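Local coordinates for Esterase/lipase-like protein (Caldicellulosiruptor lactoaceticus 6A, PDB 6A6O) that hydrolyses both acetyl esters and beta-1,4-xylosides, a bifunctional enzyme whose chain is built like an alpha/beta-hydrolase, at residues 166-171 with 213-218; 229-234 with 246-251. All coordinates share one frame; numbering follows the deposited sequence. Where two conformers were deposited one is given.

Interactions 1 and 2 take up consecutive steps at one end of an alpha/beta-hydrolase sheet, whose parallel strands are joined by helical crossovers. Interaction 1 pairs strand 167-170 with strand 214-219; interaction 2 lays helix 228-239, the next helix in the chain, over strand 244-249, the outermost strand on that side. Interaction 1 closes before interaction 2 opens, and their centres lie about 9 Å apart. They meet through strand 214-219, where L216 O lies 2.9 Å from H247 N, a probable hydrogen bond. The pair thus runs from the buried interior of the sheet to its partly exposed margin.

Interaction 1 (166-171 with 213-218); sequences CIVLCY and PTFLWH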
loop_
_atom_site.group_PDB
_atom_site.type_symbol
_atom_site.label_atom_id
_atom_site.label_comp_id
_atom_site.label_asym_id
_atom_site.label_seq_id
_atom_site.Cartn_x
_atom_site.Cartn_y
_atom_site.Cartn_z
ATOM N N CYS A 166 7.600 -4.425 5.016
ATOM C CA CYS A 166 6.436 -5.099 5.584
ATOM C C CYS A 166 5.216 -4.598 4.828
ATOM O O CYS A 166 5.269 -3.563 4.154
ATOM C CB CYS A 166 6.294 -4.852 7.096
ATOM S SG CYS A 166 5.750 -3.170 7.576
ATOM N N ILE A 167 4.109 -5.338 4.956
ATOM C CA ILE A 167 2.864 -5.045 4.253
ATOM C C ILE A 167 1.712 -5.130 5.247
ATOM O O ILE A 167 1.612 -6.108 5.993
ATOM C CB ILE A 167 2.605 -6.052 3.117
ATOM C CG1 ILE A 167 3.745 -6.070 2.099
ATOM C CG2 ILE A 167 1.299 -5.738 2.436
ATOM C CD1 ILE A 167 3.661 -7.301 1.193
ATOM N N VAL A 168 0.827 -4.134 5.236
ATOM C CA VAL A 168 -0.407 -4.181 6.019
ATOM C C VAL A 168 -1.576 -4.069 5.047
ATOM O O VAL A 168 -1.644 -3.120 4.260
ATOM C CB VAL A 168 -0.471 -3.069 7.075
ATOM C CG1 VAL A 168 -1.800 -3.164 7.848
ATOM C CG2 VAL A 168 0.728 -3.167 8.021
ATOM N N LEU A 169 -2.487 -5.037 5.097
ATOM C CA LEU A 169 -3.594 -5.121 4.153
ATOM C C LEU A 169 -4.894 -5.033 4.927
ATOM O O LEU A 169 -5.148 -5.861 5.806
ATOM C CB LEU A 169 -3.548 -6.427 3.360
ATOM C CG LEU A 169 -2.249 -6.627 2.587
ATOM C CD1 LEU A 169 -2.267 -7.999 1.907
ATOM C CD2 LEU A 169 -2.024 -5.495 1.547
ATOM N N CYS A 170 -5.725 -4.052 4.589
ATOM C CA CYS A 170 -6.951 -3.770 5.326
ATOM C C CYS A 170 -8.120 -3.975 4.382
ATOM O O CYS A 170 -8.229 -3.262 3.374
ATOM C CB CYS A 170 -6.941 -2.343 5.873
ATOM S SG CYS A 170 -5.414 -1.902 6.751
ATOM N N TYR A 171 -8.995 -4.949 4.716
ATOM C CA TYR A 171 -10.040 -5.443 3.823
ATOM C C TYR A 171 -9.621 -5.353 2.352
ATOM O O TYR A 171 -10.311 -4.720 1.541
ATOM C CB TYR A 171 -11.371 -4.712 4.095
ATOM C CG TYR A 171 -11.303 -3.217 4.373
ATOM C CD1 TYR A 171 -11.315 -2.285 3.322
ATOM C CD2 TYR A 171 -11.267 -2.737 5.678
ATOM C CE1 TYR A 171 -11.272 -0.914 3.582
ATOM C CE2 TYR A 171 -11.225 -1.375 5.948
ATOM C CZ TYR A 171 -11.231 -0.470 4.904
ATOM O OH TYR A 171 -11.194 0.880 5.191
ATOM N N PRO A 213 6.985 -9.836 5.616
ATOM C CA PRO A 213 5.953 -10.117 6.625
ATOM C C PRO A 213 4.723 -9.245 6.408
ATOM O O PRO A 213 4.833 -8.053 6.112
ATOM C CB PRO A 213 6.644 -9.770 7.949
ATOM C CG PRO A 213 8.105 -9.831 7.663
ATOM C CD PRO A 213 8.288 -9.490 6.216
ATOM N N THR A 214 3.548 -9.848 6.587
ATOM C CA THR A 214 2.274 -9.235 6.228
ATOM C C THR A 214 1.297 -9.344 7.392
ATOM O O THR A 214 1.280 -10.348 8.104
ATOM C CB THR A 214 1.690 -9.907 4.959
ATOM O OG1 THR A 214 2.591 -9.719 3.864
ATOM C CG2 THR A 214 0.320 -9.305 4.563
ATOM N N PHE A 215 0.518 -8.281 7.595
ATOM C CA PHE A 215 -0.578 -8.218 8.559
ATOM C C PHE A 215 -1.840 -7.955 7.752
ATOM O O PHE A 215 -1.859 -7.026 6.936
ATOM C CB PHE A 215 -0.315 -7.075 9.565
ATOM C CG PHE A 215 -1.433 -6.813 10.565
ATOM C CD1 PHE A 215 -2.613 -6.176 10.181
ATOM C CD2 PHE A 215 -1.248 -7.121 11.912
ATOM C CE1 PHE A 215 -3.615 -5.911 11.117
ATOM C CE2 PHE A 215 -2.240 -6.846 12.858
ATOM C CZ PHE A 215 -3.423 -6.241 12.466
ATOM N N LEU A 216 -2.882 -8.764 7.956
ATOM C CA LEU A 216 -4.155 -8.569 7.263
ATOM C C LEU A 216 -5.292 -8.461 8.260
ATOM O O LEU A 216 -5.278 -9.126 9.300
ATOM C CB LEU A 216 -4.509 -9.730 6.310
ATOM C CG LEU A 216 -3.495 -10.177 5.264
ATOM C CD1 LEU A 216 -2.627 -11.298 5.858
ATOM C CD2 LEU A 216 -4.209 -10.656 3.994
ATOM N N TRP A 217 -6.294 -7.646 7.924
ATOM C CA TRP A 217 -7.554 -7.711 8.658
ATOM C C TRP A 217 -8.731 -7.481 7.716
ATOM O O TRP A 217 -8.589 -6.914 6.625
ATOM C CB TRP A 217 -7.570 -6.737 9.854
ATOM C CG TRP A 217 -7.795 -5.290 9.511
ATOM C CD1 TRP A 217 -6.843 -4.359 9.199
ATOM C CD2 TRP A 217 -9.055 -4.603 9.474
ATOM N NE1 TRP A 217 -7.434 -3.131 8.970
ATOM C CE2 TRP A 217 -8.787 -3.253 9.128
ATOM C CE3 TRP A 217 -10.376 -4.992 9.698
ATOM C CZ2 TRP A 217 -9.804 -2.294 8.997
ATOM C CZ3 TRP A 217 -11.383 -4.041 9.571
ATOM C CH2 TRP A 217 -11.088 -2.707 9.223
ATOM N N HIS A 218 -9.903 -7.959 8.146
ATOM C CA HIS A 218 -11.097 -8.023 7.304
ATOM C C HIS A 218 -12.300 -8.259 8.208
ATOM O O HIS A 218 -12.159 -8.772 9.317
ATOM C CB HIS A 218 -10.984 -9.161 6.273
ATOM C CG HIS A 218 -11.502 -8.830 4.902
ATOM N ND1 HIS A 218 -10.719 -8.941 3.775
ATOM C CD2 HIS A 218 -12.740 -8.479 4.467
ATOM C CE1 HIS A 218 -11.427 -8.606 2.712
ATOM N NE2 HIS A 218 -12.663 -8.337 3.101
#
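Y171 and W217 meet at the C-terminal end of two parallel strands, where three aromatic rings gather. The tyrosine turns its edge to the indole face in an offset T-shaped pair, planes at 86°, with Y171 CE2 3.5 Å from W217 CZ2. A chi1 of 77° sets W217 CG between its own backbone N and carbonyl carbon and brings the indole across to the neighbouring strand. There C170 CA lies over the five-membered ring, while C170 SG approaches that ring obliquely, 3.2 Å from W217 NE1. Beyond it, Y171 CA sits over one face of the H218 imidazole, 3.6 Å from the ring centroid. Five backbone hydrogen bonds join the strands, from I167 N to P213 O (3.0 Å) through to Y171 N to W217 O (2.8 Å). Toward the other end the side-chain contacts are lighter: V168 CG1 reaches F215 CD1 at 3.9 Å, and P213 is partly exposed. The tyrosine hydroxyl is held by E72 and G257 N; its side chain touches S133 and its ring meets H254 edge-to-face, both of a probable Ser-His-Asp triad. Helix 268-278 packs against V168 and F215, helix 228-239 against L169 and L216 on the opposite face, and strand 127-132 flanks strand 167-170.

Interaction 2 (229-234 with 246-251); sequences NSLLFA and LHIFPH
L231 lays its CD2 methyl against the end of I248, 3.6 Å from CD1, the two side chains crossing at about a right angle. The same methyl also reaches L246 CD2 at 4.1 Å, so that it rests on both residues, which point from the same face of the strand. L246 divides its branches: CD2 meets A234 CB at 4.1 Å, one helical turn beyond S230, whereas CD1 faces S230 CB at 4.2 Å. With CG anti to the backbone N (chi1 166°), L246 places its two methyls against different helix residues. The helix and strand are the last two elements of a beta-alpha-beta unit that starts with strand 214-219; such crossovers between parallel strands are the building step of the alpha/beta-hydrolase sheet. Here the short segments run nearly antiparallel, at 159°, with axes 10.1 Å apart, and the contact is wholly apolar, without a hydrogen bond across it. The S230 hydroxyl is hydrogen-bonded to H218 ND1, on the first strand of the unit. The L231 end of the contact is open to solvent, while S230 and A234 lie buried. L246 also packs on L216 of the adjacent strand, and I248 touches V227 just before the helix.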
loop_
_atom_site.group_PDB
_atom_site.type_symbol
_atom_site.label_atom_id
_atom_site.label_comp_id
_atom_site.label_asym_id
_atom_site.label_seq_id
_atom_site.Cartn_x
_atom_site.Cartn_y
_atom_site.Cartn_z
ATOM N N ASN A 229 -10.816 -12.889 0.012
ATOM C CA ASN A 229 -9.614 -12.258 -0.529
ATOM C C ASN A 229 -8.461 -12.310 0.471
ATOM O O ASN A 229 -7.324 -12.645 0.105
ATOM C CB ASN A 229 -9.928 -10.809 -0.935
ATOM C CG ASN A 229 -10.696 -10.734 -2.238
ATOM O OD1 ASN A 229 -10.103 -10.767 -3.305
ATOM N ND2 ASN A 229 -12.030 -10.655 -2.156
ATOM N N SER A 230 -8.734 -11.984 1.740
ATOM C CA SER A 230 -7.702 -12.060 2.769
ATOM C C SER A 230 -7.324 -13.503 3.063
ATOM O O SER A 230 -6.151 -13.796 3.296
ATOM C CB SER A 230 -8.152 -11.377 4.058
ATOM O OG SER A 230 -8.141 -9.969 3.896
ATOM N N LEU A 231 -8.308 -14.410 3.079
ATOM C CA LEU A 231 -8.008 -15.817 3.326
ATOM C C LEU A 231 -7.105 -16.396 2.233
ATOM O O LEU A 231 -6.181 -17.170 2.527
ATOM C CB LEU A 231 -9.316 -16.615 3.440
ATOM C CG LEU A 231 -10.204 -16.234 4.630
ATOM C CD1 LEU A 231 -11.588 -16.903 4.519
ATOM C CD2 LEU A 231 -9.503 -16.636 5.930
ATOM N N LEU A 232 -7.362 -16.041 0.968
ATOM C CA LEU A 232 -6.516 -16.512 -0.130
ATOM C C LEU A 232 -5.087 -16.002 0.009
ATOM O O LEU A 232 -4.129 -16.743 -0.248
ATOM C CB LEU A 232 -7.090 -16.074 -1.484
ATOM C CG LEU A 232 -8.318 -16.816 -2.006
ATOM C CD1 LEU A 232 -8.869 -16.106 -3.238
ATOM C CD2 LEU A 232 -7.947 -18.244 -2.340
ATOM N N PHE A 233 -4.918 -14.725 0.367
ATOM C CA PHE A 233 -3.563 -14.207 0.491
ATOM C C PHE A 233 -2.844 -14.879 1.657
ATOM O O PHE A 233 -1.657 -15.218 1.551
ATOM C CB PHE A 233 -3.586 -12.681 0.643
ATOM C CG PHE A 233 -2.284 -12.015 0.267
ATOM C CD1 PHE A 233 -1.967 -11.791 -1.072
ATOM C CD2 PHE A 233 -1.390 -11.600 1.245
ATOM C CE1 PHE A 233 -0.767 -11.165 -1.425
ATOM C CE2 PHE A 233 -0.184 -10.985 0.903
ATOM C CZ PHE A 233 0.124 -10.766 -0.439
ATOM N N ALA A 234 -3.567 -15.133 2.752
ATOM C CA ALA A 234 -2.983 -15.835 3.893
ATOM C C ALA A 234 -2.530 -17.242 3.509
ATOM O O ALA A 234 -1.430 -17.671 3.881
ATOM C CB ALA A 234 -3.996 -15.882 5.043
ATOM N N LEU A 246 -3.228 -12.343 10.843
ATOM C CA LEU A 246 -4.521 -12.140 10.204
ATOM C C LEU A 246 -5.589 -12.012 11.273
ATOM O O LEU A 246 -5.660 -12.842 12.184
ATOM C CB LEU A 246 -4.860 -13.296 9.251
ATOM C CG LEU A 246 -6.312 -13.402 8.750
ATOM C CD1 LEU A 246 -6.694 -12.258 7.852
ATOM C CD2 LEU A 246 -6.537 -14.740 8.024
ATOM N N HIS A 247 -6.437 -10.994 11.153
ATOM C CA HIS A 247 -7.543 -10.809 12.085
ATOM C C HIS A 247 -8.821 -10.603 11.296
ATOM O O HIS A 247 -8.953 -9.614 10.573
ATOM C CB HIS A 247 -7.297 -9.626 13.013
ATOM C CG HIS A 247 -6.064 -9.771 13.843
ATOM N ND1 HIS A 247 -5.994 -10.621 14.926
ATOM C CD2 HIS A 247 -4.846 -9.194 13.739
ATOM C CE1 HIS A 247 -4.789 -10.552 15.461
ATOM N NE2 HIS A 247 -4.073 -9.691 14.761
ATOM N N ILE A 248 -9.776 -11.510 11.465
ATOM C CA ILE A 248 -11.088 -11.362 10.853
ATOM C C ILE A 248 -12.092 -11.186 11.977
ATOM O O ILE A 248 -12.191 -12.033 12.876
ATOM C CB ILE A 248 -11.447 -12.553 9.959
ATOM C CG1 ILE A 248 -10.526 -12.566 8.723
ATOM C CG2 ILE A 248 -12.914 -12.472 9.540
ATOM C CD1 ILE A 248 -10.550 -13.891 7.998
ATOM N N PHE A 249 -12.804 -10.070 11.947
ATOM C CA PHE A 249 -13.894 -9.840 12.866
ATOM C C PHE A 249 -15.222 -10.183 12.196
ATOM O O PHE A 249 -15.349 -10.081 10.969
ATOM C CB PHE A 249 -13.882 -8.382 13.328
ATOM C CG PHE A 249 -12.627 -8.017 14.067
ATOM C CD1 PHE A 249 -12.479 -8.351 15.409
ATOM C CD2 PHE A 249 -11.574 -7.393 13.407
ATOM C CE1 PHE A 249 -11.316 -8.035 16.091
ATOM C CE2 PHE A 249 -10.405 -7.079 14.090
ATOM C CZ PHE A 249 -10.286 -7.400 15.419
ATOM N N PRO A 250 -16.211 -10.641 12.970
ATOM C CA PRO A 250 -17.418 -11.193 12.332
ATOM C C PRO A 250 -18.201 -10.185 11.519
ATOM O O PRO A 250 -18.649 -10.523 10.417
ATOM C CB PRO A 250 -18.248 -11.707 13.523
ATOM C CG PRO A 250 -17.269 -11.931 14.618
ATOM C CD PRO A 250 -16.174 -10.904 14.418
ATOM N N HIS A 251 -18.371 -8.957 12.007
ATOM C CA HIS A 251 -19.320 -8.031 11.403
ATOM C C HIS A 251 -18.715 -6.653 11.204
ATOM O O HIS A 251 -18.061 -6.106 12.097
ATOM C CB HIS A 251 -20.590 -7.908 12.264
ATOM C CG HIS A 251 -21.409 -9.157 12.296
ATOM N ND1 HIS A 251 -22.061 -9.647 11.184
ATOM C CD2 HIS A 251 -21.654 -10.038 13.296
ATOM C CE1 HIS A 251 -22.685 -10.769 11.503
ATOM N NE2 HIS A 251 -22.450 -11.030 12.778
#